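Local coordinates for protein OsmC family peroxiredoxin (Aquifex aeolicus, PDB 2E8E) that probably reduces organic hydroperoxides with a pair of redox-active cysteines, as other OsmC family peroxiredoxins do, at residues S11-F16 with G28-N33; Y80-I85 with N121-W126; K86-G91 with E127-E132. All coordinates share one frame; numbering follows the deposited sequence.

Overall arrangement
Interactions 2 and 3 are successive parts of one parallel strand pair, 80-90 beside 121-130, in the C-terminal mixed sheet; their centres lie 19 Å apart, and Ser125 and Tyr87 join them. Interaction 1 belongs to the N-terminal sheet, at the turn 11-16 and the loop leading into helix 34-56. Its centre is 27 Å from that of interaction 2 and 36 Å from that of interaction 3. Dithiothreitol is bound at Glu5, Thr20 and Ser21, in the same N-terminal part. Interactions 1 and 2 both reach the second subunit. Helix 34-56, with Cys45, and helix 95-109 lie against the mixed sheet; Cys45 and Cys110, able to form a disulfide, are reduced here.

Interaction 1 (S11-F16 with G28-N33); sequences SSEATF and GEKGLN
Thr15 sets its hydroxyl against the base of the Lys30 side chain, the two crossing at about a right angle, with OG1 3.3 Å from Lys30 CB. OG1 stands beside its own backbone N (chi1 -52°), where it accepts Lys30 N at 2.8 Å and donates to Glu13 O at 2.8 Å, the latter approached from above the carbonyl plane. Ala14 O takes Glu29 N at 2.9 Å, again from above its plane, and Ala14 CB meets the Glu29 carboxylate at OE1. The acceptors of 11-16 thus hold the type I turn from Gly28 to Gly31, which leads from strand 24-28 towards helix 34-56. Gly28, at phi 145°, bridges Thr15. Ser11 and Ser12 both face Thr15, a classic beta bulge at the turn between strands 3-12 and 15-19. From the Gly28-Gly31 turn, the extended Lys30 chain runs past Ser12 OG and brings NZ to 3.9 Å from Glu13 OE1, a long salt bridge. Glu29 OE2 lies 3.8 Å from Glu13 OE1, while Glu29 OE1 makes a weak hydrogen bond to His52 of the second subunit. Lys30 probably offsets part of the carboxylates' repulsion; the more definite hold comes from the bonds of Glu29 N and Lys30 N.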
loop_
_atom_site.group_PDB
_atom_site.type_symbol
_atom_site.label_atom_id
_atom_site.label_comp_id
_atom_site.label_asym_id
_atom_site.label_seq_id
_atom_site.Cartn_x
_atom_site.Cartn_y
_atom_site.Cartn_z
ATOM N N SER A 11 -3.658 -3.426 -17.762
ATOM C CA SER A 11 -5.034 -3.079 -18.118
ATOM C C SER A 11 -5.062 -1.976 -19.176
ATOM O O SER A 11 -5.861 -2.020 -20.111
ATOM C CB SER A 11 -5.798 -2.621 -16.873
ATOM O OG SER A 11 -5.148 -1.528 -16.246
ATOM N N SER A 12 -4.198 -0.983 -19.004
ATOM C CA SER A 12 -4.068 0.126 -19.942
ATOM C C SER A 12 -2.610 0.565 -19.861
ATOM O O SER A 12 -1.811 -0.084 -19.185
ATOM C CB SER A 12 -5.008 1.281 -19.569
ATOM O OG SER A 12 -4.686 1.843 -18.310
ATOM N N GLU A 13 -2.254 1.650 -20.545
ATOM C CA GLU A 13 -0.873 2.127 -20.530
ATOM C C GLU A 13 -0.340 2.278 -19.109
ATOM O O GLU A 13 -0.850 3.083 -18.329
ATOM C CB GLU A 13 -0.757 3.469 -21.264
ATOM C CG GLU A 13 0.631 4.101 -21.204
ATOM C CD GLU A 13 0.740 5.366 -22.039
ATOM O OE1 GLU A 13 -0.080 6.286 -21.839
ATOM O OE2 GLU A 13 1.649 5.440 -22.895
ATOM N N ALA A 14 0.687 1.495 -18.789
ATOM C CA ALA A 14 1.327 1.524 -17.475
ATOM C C ALA A 14 0.322 1.456 -16.332
ATOM O O ALA A 14 0.495 2.112 -15.307
ATOM C CB ALA A 14 2.181 2.781 -17.340
ATOM N N THR A 15 -0.722 0.655 -16.514
ATOM C CA THR A 15 -1.759 0.495 -15.502
ATOM C C THR A 15 -2.071 -0.985 -15.354
ATOM O O THR A 15 -2.023 -1.738 -16.328
ATOM C CB THR A 15 -3.016 1.279 -15.896
ATOM O OG1 THR A 15 -2.639 2.629 -16.194
ATOM C CG2 THR A 15 -4.026 1.287 -14.754
ATOM N N PHE A 16 -2.400 -1.405 -14.137
ATOM C CA PHE A 16 -2.653 -2.816 -13.873
ATOM C C PHE A 16 -3.952 -3.140 -13.167
ATOM O O PHE A 16 -4.330 -2.456 -12.218
ATOM C CB PHE A 16 -1.520 -3.379 -13.010
ATOM C CG PHE A 16 -0.170 -3.266 -13.640
ATOM C CD1 PHE A 16 0.371 -4.336 -14.342
ATOM C CD2 PHE A 16 0.539 -2.074 -13.578
ATOM C CE1 PHE A 16 1.605 -4.219 -14.980
ATOM C CE2 PHE A 16 1.774 -1.942 -14.213
ATOM C CZ PHE A 16 2.305 -3.023 -14.916
ATOM N N GLY A 28 -2.107 2.286 -11.093
ATOM C CA GLY A 28 -1.056 2.676 -12.010
ATOM C C GLY A 28 -1.247 4.062 -12.582
ATOM O O GLY A 28 -1.983 4.881 -12.038
ATOM N N GLU A 29 -0.580 4.309 -13.701
ATOM C CA GLU A 29 -0.624 5.598 -14.372
ATOM C C GLU A 29 -2.039 6.114 -14.658
ATOM O O GLU A 29 -2.332 7.292 -14.442
ATOM C CB GLU A 29 0.182 5.497 -15.668
ATOM C CG GLU A 29 0.512 6.818 -16.323
ATOM C CD GLU A 29 1.690 6.695 -17.265
ATOM O OE1 GLU A 29 2.801 6.385 -16.780
ATOM O OE2 GLU A 29 1.510 6.902 -18.482
ATOM N N LYS A 30 -2.917 5.238 -15.137
ATOM C CA LYS A 30 -4.285 5.646 -15.445
ATOM C C LYS A 30 -5.308 5.128 -14.443
ATOM O O LYS A 30 -6.510 5.147 -14.701
ATOM C CB LYS A 30 -4.662 5.188 -16.856
ATOM C CG LYS A 30 -3.841 5.858 -17.941
ATOM C CD LYS A 30 -4.288 5.431 -19.329
ATOM C CE LYS A 30 -3.477 6.144 -20.401
ATOM N NZ LYS A 30 -3.967 5.840 -21.772
ATOM N N GLY A 31 -4.822 4.660 -13.299
ATOM C CA GLY A 31 -5.707 4.149 -12.269
ATOM C C GLY A 31 -5.325 4.756 -10.935
ATOM O O GLY A 31 -4.839 5.886 -10.888
ATOM N N LEU A 32 -5.551 4.020 -9.853
ATOM C CA LEU A 32 -5.201 4.505 -8.521
ATOM C C LEU A 32 -3.684 4.683 -8.448
ATOM O O LEU A 32 -2.935 3.798 -8.853
ATOM C CB LEU A 32 -5.659 3.499 -7.465
ATOM C CG LEU A 32 -7.173 3.310 -7.315
ATOM C CD1 LEU A 32 -7.473 1.925 -6.763
ATOM C CD2 LEU A 32 -7.728 4.398 -6.399
ATOM N N ASN A 33 -3.237 5.825 -7.938
ATOM C CA ASN A 33 -1.808 6.098 -7.827
ATOM C C ASN A 33 -1.182 5.162 -6.791
ATOM O O ASN A 33 -1.644 5.095 -5.659
ATOM C CB ASN A 33 -1.588 7.558 -7.432
ATOM C CG ASN A 33 -0.134 7.884 -7.224
ATOM O OD1 ASN A 33 0.366 7.869 -6.096
ATOM N ND2 ASN A 33 0.572 8.154 -8.322
#

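Interaction 2 (Y80-I85 with N121-W126); sequences YEEIEI and NLKISW
Strands 82-85 and 121-126 run parallel, 10° apart and 4.8 Å between axes, pairing Glu82 with Asn121 through to Ile85 with Ile124. Five backbone hydrogen bonds ladder them together, from Asn121 N to Glu81 O at one end to Ser125 N to Ile85 O at the other. The first meets its carbonyl from 45° above the plane, where the chain turns a corner at Glu81; the last lies nearly along the C=O axis. On the face of Glu82, Glu84 and Lys123, the lysine chain bends at chi3 (-63°) and lies beside Glu84, CE 3.4 Å from Glu84 CG. It crosses Glu82 obliquely, making a salt bridge, NZ 3.2 Å from Glu82 OE1; a second one, to Glu84 OE2, is long at 4.0 Å, that carboxylate being bridged chiefly to Lys71 on strand 60-72. A water joins Glu82 OE2 to Asn121 ND2. On the other face Leu122 CD1 reaches across to Ile85 CD1 at 3.8 Å and also touches Ile83 O. Ile83 and Ile85 pack on helix 34-56 and Ile124 on helix 95-109, so this apolar side seals the sheet against its helices. Glu82 OE1 and Glu84 OE2 approach to 3.0 Å, two acceptors side by side; the nearby lysines probably stabilise both as carboxylates and ease their mutual repulsion.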
loop_
_atom_site.group_PDB
_atom_site.type_symbol
_atom_site.label_atom_id
_atom_site.label_comp_id
_atom_site.label_asym_id
_atom_site.label_seq_id
_atom_site.Cartn_x
_atom_site.Cartn_y
_atom_site.Cartn_z
ATOM N N TYR A 80 8.626 8.529 0.682
ATOM C CA TYR A 80 8.086 9.567 1.551
ATOM C C TYR A 80 9.131 9.848 2.626
ATOM O O TYR A 80 9.486 8.954 3.395
ATOM C CB TYR A 80 6.805 9.097 2.245
ATOM C CG TYR A 80 5.599 8.982 1.347
ATOM C CD1 TYR A 80 5.158 10.069 0.594
ATOM C CD2 TYR A 80 4.876 7.792 1.280
ATOM C CE1 TYR A 80 4.019 9.975 -0.200
ATOM C CE2 TYR A 80 3.740 7.684 0.489
ATOM C CZ TYR A 80 3.316 8.780 -0.247
ATOM O OH TYR A 80 2.183 8.676 -1.013
ATOM N N GLU A 81 9.633 11.076 2.686
ATOM C CA GLU A 81 10.614 11.415 3.707
ATOM C C GLU A 81 9.859 11.706 4.995
ATOM O O GLU A 81 10.415 11.643 6.095
ATOM C CB GLU A 81 11.426 12.646 3.297
ATOM C CG GLU A 81 12.124 12.503 1.955
ATOM C CD GLU A 81 13.503 13.138 1.938
ATOM O OE1 GLU A 81 13.629 14.317 2.330
ATOM O OE2 GLU A 81 14.463 12.454 1.527
ATOM N N GLU A 82 8.577 12.012 4.845
ATOM C CA GLU A 82 7.728 12.326 5.982
ATOM C C GLU A 82 6.301 11.886 5.708
ATOM O O GLU A 82 5.808 12.011 4.590
ATOM C CB GLU A 82 7.762 13.836 6.250
ATOM C CG GLU A 82 6.671 14.344 7.175
ATOM C CD GLU A 82 6.667 15.859 7.301
ATOM O OE1 GLU A 82 5.566 16.444 7.346
ATOM O OE2 GLU A 82 7.760 16.464 7.362
ATOM N N ILE A 83 5.650 11.343 6.729
ATOM C CA ILE A 83 4.259 10.928 6.608
ATOM C C ILE A 83 3.537 11.442 7.840
ATOM O O ILE A 83 3.907 11.105 8.964
ATOM C CB ILE A 83 4.092 9.392 6.569
ATOM C CG1 ILE A 83 4.813 8.810 5.351
ATOM C CG2 ILE A 83 2.598 9.045 6.513
ATOM C CD1 ILE A 83 4.662 7.312 5.210
ATOM N N GLU A 84 2.526 12.275 7.623
ATOM C CA GLU A 84 1.738 12.818 8.721
ATOM C C GLU A 84 0.418 12.078 8.757
ATOM O O GLU A 84 -0.237 11.921 7.724
ATOM C CB GLU A 84 1.453 14.304 8.510
ATOM C CG GLU A 84 2.653 15.214 8.591
ATOM C CD GLU A 84 2.256 16.673 8.485
ATOM O OE1 GLU A 84 1.474 17.137 9.344
ATOM O OE2 GLU A 84 2.714 17.354 7.544
ATOM N N ILE A 85 0.027 11.619 9.940
ATOM C CA ILE A 85 -1.232 10.910 10.077
ATOM C C ILE A 85 -2.016 11.560 11.199
ATOM O O ILE A 85 -1.515 11.693 12.318
ATOM C CB ILE A 85 -1.033 9.422 10.434
ATOM C CG1 ILE A 85 -0.089 8.752 9.431
ATOM C CG2 ILE A 85 -2.382 8.714 10.435
ATOM C CD1 ILE A 85 0.199 7.294 9.730
ATOM N N ASN A 121 10.026 9.704 8.409
ATOM C CA ASN A 121 9.759 10.431 9.645
ATOM C C ASN A 121 8.249 10.458 9.817
ATOM O O ASN A 121 7.530 11.052 9.009
ATOM C CB ASN A 121 10.299 11.865 9.580
ATOM C CG ASN A 121 9.875 12.702 10.783
ATOM O OD1 ASN A 121 9.664 12.176 11.878
ATOM N ND2 ASN A 121 9.765 14.010 10.588
ATOM N N LEU A 122 7.773 9.810 10.873
ATOM C CA LEU A 122 6.347 9.721 11.136
ATOM C C LEU A 122 5.870 10.772 12.135
ATOM O O LEU A 122 6.435 10.913 13.219
ATOM C CB LEU A 122 6.024 8.316 11.653
ATOM C CG LEU A 122 4.572 7.871 11.813
ATOM C CD1 LEU A 122 3.838 7.977 10.481
ATOM C CD2 LEU A 122 4.557 6.434 12.316
ATOM N N LYS A 123 4.836 11.514 11.756
ATOM C CA LYS A 123 4.264 12.538 12.623
ATOM C C LYS A 123 2.802 12.176 12.852
ATOM O O LYS A 123 1.971 12.277 11.946
ATOM C CB LYS A 123 4.398 13.920 11.980
ATOM C CG LYS A 123 5.850 14.294 11.677
ATOM C CD LYS A 123 6.061 15.797 11.544
ATOM C CE LYS A 123 5.290 16.398 10.385
ATOM N NZ LYS A 123 5.610 17.850 10.235
ATOM N N ILE A 124 2.501 11.743 14.071
ATOM C CA ILE A 124 1.157 11.317 14.433
ATOM C C ILE A 124 0.439 12.285 15.366
ATOM O O ILE A 124 1.031 12.810 16.310
ATOM C CB ILE A 124 1.214 9.932 15.100
ATOM C CG1 ILE A 124 1.863 8.932 14.138
ATOM C CG2 ILE A 124 -0.179 9.475 15.497
ATOM C CD1 ILE A 124 2.154 7.592 14.756
ATOM N N SER A 125 -0.840 12.514 15.092
ATOM C CA SER A 125 -1.659 13.398 15.912
ATOM C C SER A 125 -3.080 12.860 15.942
ATOM O O SER A 125 -3.465 12.052 15.100
ATOM C CB SER A 125 -1.662 14.818 15.348
ATOM O OG SER A 125 -2.265 14.860 14.069
ATOM N N TRP A 126 -3.867 13.308 16.909
ATOM C CA TRP A 126 -5.238 12.840 17.006
ATOM C C TRP A 126 -6.082 13.848 17.757
ATOM O O TRP A 126 -5.560 14.738 18.432
ATOM C CB TRP A 126 -5.280 11.489 17.722
ATOM C CG TRP A 126 -4.721 11.545 19.109
ATOM C CD1 TRP A 126 -5.379 11.914 20.248
ATOM C CD2 TRP A 126 -3.368 11.277 19.496
ATOM N NE1 TRP A 126 -4.519 11.894 21.320
ATOM C CE2 TRP A 126 -3.277 11.510 20.886
ATOM C CE3 TRP A 126 -2.222 10.869 18.801
ATOM C CZ2 TRP A 126 -2.086 11.345 21.597
ATOM C CZ3 TRP A 126 -1.037 10.704 19.508
ATOM C CH2 TRP A 126 -0.978 10.945 20.894
HETATM O O HOH W 1 10.346 15.784 8.293
HETATM O O HOH W 2 -0.336 14.426 12.325
#

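Interaction 3 (K86-G91 with E127-E132)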
loop_
_atom_site.group_PDB
_atom_site.type_symbol
_atom_site.label_atom_id
_atom_site.label_comp_id
_atom_site.label_asym_id
_atom_site.label_seq_id
_atom_site.Cartn_x
_atom_site.Cartn_y
_atom_site.Cartn_z
ATOM N N LYS A 86 -3.241 11.969 10.893
ATOM C CA LYS A 86 -4.106 12.595 11.882
ATOM C C LYS A 86 -5.370 11.760 12.035
ATOM O O LYS A 86 -6.079 11.511 11.058
ATOM C CB LYS A 86 -4.477 14.014 11.445
ATOM C CG LYS A 86 -5.385 14.744 12.421
ATOM C CD LYS A 86 -5.728 16.135 11.908
ATOM C CE LYS A 86 -6.649 16.861 12.868
ATOM N NZ LYS A 86 -6.035 16.979 14.219
ATOM N N TYR A 87 -5.639 11.323 13.262
ATOM C CA TYR A 87 -6.819 10.518 13.556
ATOM C C TYR A 87 -7.868 11.397 14.230
ATOM O O TYR A 87 -7.567 12.091 15.201
ATOM C CB TYR A 87 -6.471 9.385 14.522
ATOM C CG TYR A 87 -5.417 8.422 14.033
ATOM C CD1 TYR A 87 -5.772 7.214 13.432
ATOM C CD2 TYR A 87 -4.062 8.704 14.196
ATOM C CE1 TYR A 87 -4.801 6.306 13.011
ATOM C CE2 TYR A 87 -3.087 7.806 13.776
ATOM C CZ TYR A 87 -3.461 6.609 13.189
ATOM O OH TYR A 87 -2.495 5.711 12.797
ATOM N N VAL A 88 -9.091 11.360 13.717
ATOM C CA VAL A 88 -10.180 12.130 14.303
ATOM C C VAL A 88 -11.306 11.165 14.653
ATOM O O VAL A 88 -11.900 10.544 13.769
ATOM C CB VAL A 88 -10.718 13.203 13.323
ATOM C CG1 VAL A 88 -11.910 13.928 13.947
ATOM C CG2 VAL A 88 -9.618 14.201 12.978
ATOM N N ALA A 89 -11.584 11.015 15.945
ATOM C CA ALA A 89 -12.659 10.131 16.376
ATOM C C ALA A 89 -13.862 11.016 16.668
ATOM O O ALA A 89 -13.736 12.034 17.346
ATOM C CB ALA A 89 -12.253 9.360 17.625
ATOM N N VAL A 90 -15.019 10.627 16.145
ATOM C CA VAL A 90 -16.244 11.398 16.326
ATOM C C VAL A 90 -17.263 10.588 17.111
ATOM O O VAL A 90 -17.560 9.450 16.753
ATOM C CB VAL A 90 -16.862 11.773 14.953
ATOM C CG1 VAL A 90 -18.110 12.620 15.148
ATOM C CG2 VAL A 90 -15.833 12.507 14.100
ATOM N N GLY A 91 -17.800 11.181 18.180
ATOM C CA GLY A 91 -18.790 10.494 18.992
ATOM C C GLY A 91 -18.523 10.711 20.468
ATOM O O GLY A 91 -17.925 11.710 20.853
ATOM N N GLU A 127 -7.393 13.707 17.628
ATOM C CA GLU A 127 -8.309 14.603 18.306
ATOM C C GLU A 127 -9.693 13.989 18.328
ATOM O O GLU A 127 -10.045 13.177 17.469
ATOM C CB GLU A 127 -8.358 15.962 17.606
ATOM C CG GLU A 127 -9.014 15.951 16.240
ATOM C CD GLU A 127 -9.108 17.340 15.631
ATOM O OE1 GLU A 127 -8.049 17.948 15.366
ATOM O OE2 GLU A 127 -10.239 17.827 15.421
ATOM N N VAL A 128 -10.474 14.373 19.327
ATOM C CA VAL A 128 -11.823 13.868 19.446
ATOM C C VAL A 128 -12.819 14.989 19.236
ATOM O O VAL A 128 -12.577 16.139 19.608
ATOM C CB VAL A 128 -12.076 13.252 20.840
ATOM C CG1 VAL A 128 -13.552 12.924 21.003
ATOM C CG2 VAL A 128 -11.233 12.002 21.018
ATOM N N LYS A 129 -13.930 14.646 18.601
ATOM C CA LYS A 129 -15.011 15.581 18.372
ATOM C C LYS A 129 -16.162 14.922 19.103
ATOM O O LYS A 129 -16.731 13.938 18.631
ATOM C CB LYS A 129 -15.316 15.712 16.878
ATOM C CG LYS A 129 -14.480 16.765 16.170
ATOM C CD LYS A 129 -14.839 18.162 16.668
ATOM C CE LYS A 129 -14.032 19.237 15.962
ATOM N NZ LYS A 129 -14.415 20.605 16.422
ATOM N N TRP A 130 -16.477 15.441 20.284
ATOM C CA TRP A 130 -17.551 14.876 21.078
ATOM C C TRP A 130 -18.900 15.170 20.451
ATOM O O TRP A 130 -19.320 16.327 20.353
ATOM C CB TRP A 130 -17.501 15.425 22.502
ATOM C CG TRP A 130 -18.399 14.678 23.418
ATOM C CD1 TRP A 130 -19.739 14.879 23.606
ATOM C CD2 TRP A 130 -18.041 13.560 24.236
ATOM N NE1 TRP A 130 -20.237 13.954 24.491
ATOM C CE2 TRP A 130 -19.216 13.132 24.895
ATOM C CE3 TRP A 130 -16.841 12.877 24.478
ATOM C CZ2 TRP A 130 -19.227 12.048 25.780
ATOM C CZ3 TRP A 130 -16.851 11.798 25.359
ATOM C CH2 TRP A 130 -18.038 11.396 26.000
ATOM N N GLU A 131 -19.580 14.111 20.030
ATOM C CA GLU A 131 -20.877 14.247 19.391
ATOM C C GLU A 131 -21.866 13.174 19.808
ATOM O O GLU A 131 -21.486 12.042 20.106
ATOM C CB GLU A 131 -20.722 14.199 17.868
ATOM C CG GLU A 131 -20.013 15.393 17.278
ATOM C CD GLU A 131 -20.236 15.511 15.786
ATOM O OE1 GLU A 131 -21.305 15.066 15.314
ATOM O OE2 GLU A 131 -19.355 16.064 15.094
ATOM N N GLU A 132 -23.140 13.546 19.825
ATOM C CA GLU A 132 -24.205 12.618 20.166
ATOM C C GLU A 132 -24.961 12.292 18.883
ATOM O O GLU A 132 -24.652 12.934 17.852
ATOM C CB GLU A 132 -25.160 13.240 21.185
ATOM C CG GLU A 132 -24.529 13.499 22.541
ATOM C CD GLU A 132 -25.512 14.066 23.546
ATOM O OE1 GLU A 132 -25.111 14.280 24.710
ATOM O OE2 GLU A 132 -26.682 14.299 23.171
ATOM O OXT GLU A 132 -25.847 11.413 18.921
#
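The Trp130 indole carries Gly91 O over one face, 3.7 Å above the plane and offset toward the rim on the side of CD2 and CE3. Beyond the strand pair the side chain touches Lys92. The other ring, Tyr87, leads away from strand 127-130: it packs among Ile124, Trp126 and helix 95-109, and its hydroxyl is hydrogen-bonded to Ser46 on helix 34-56, next in sequence to Cys45. Gly91 O, besides sitting on the indole, accepts Glu131 N at 3.0 Å from well above its carbonyl plane, unlike the bonds before it, which run nearly along their C=O axes. Gly91 itself adopts phi 137°, a conformation suited to glycine, as the chain turns its corner.

Between these ends, strands 86-90 and 127-130 are parallel neighbours, axes 4.8 Å apart and crossing at -20°. In this OsmC-type mixed sheet, 80-90 is the central strand, antiparallel to 60-72 on its other flank, and the link from 80-90 to 121-130 carries helices 95-109 and 111-116, a beta-alpha-beta crossover. Ala89 and Val128 both pack against Leu98 of helix 95-109. On the face away from that helix Glu127 takes the crowded position between backbone N and carbonyl carbon (chi1 69°), which lays its chain alongside Val88, CG 3.8 Å from Val88 CG2. Lys86, extended until it bends at chi4, crosses it obliquely and puts NZ only 2.5 Å from Glu127 OE1, a very short salt bridge met from above the carboxylate plane. Farther along, Val90 and Glu131 lie side by side, Val90 CG1 3.6 Å from Glu131 CD; the OE1 of that carboxylate is salt-bridged to Lys62 of strand 60-72.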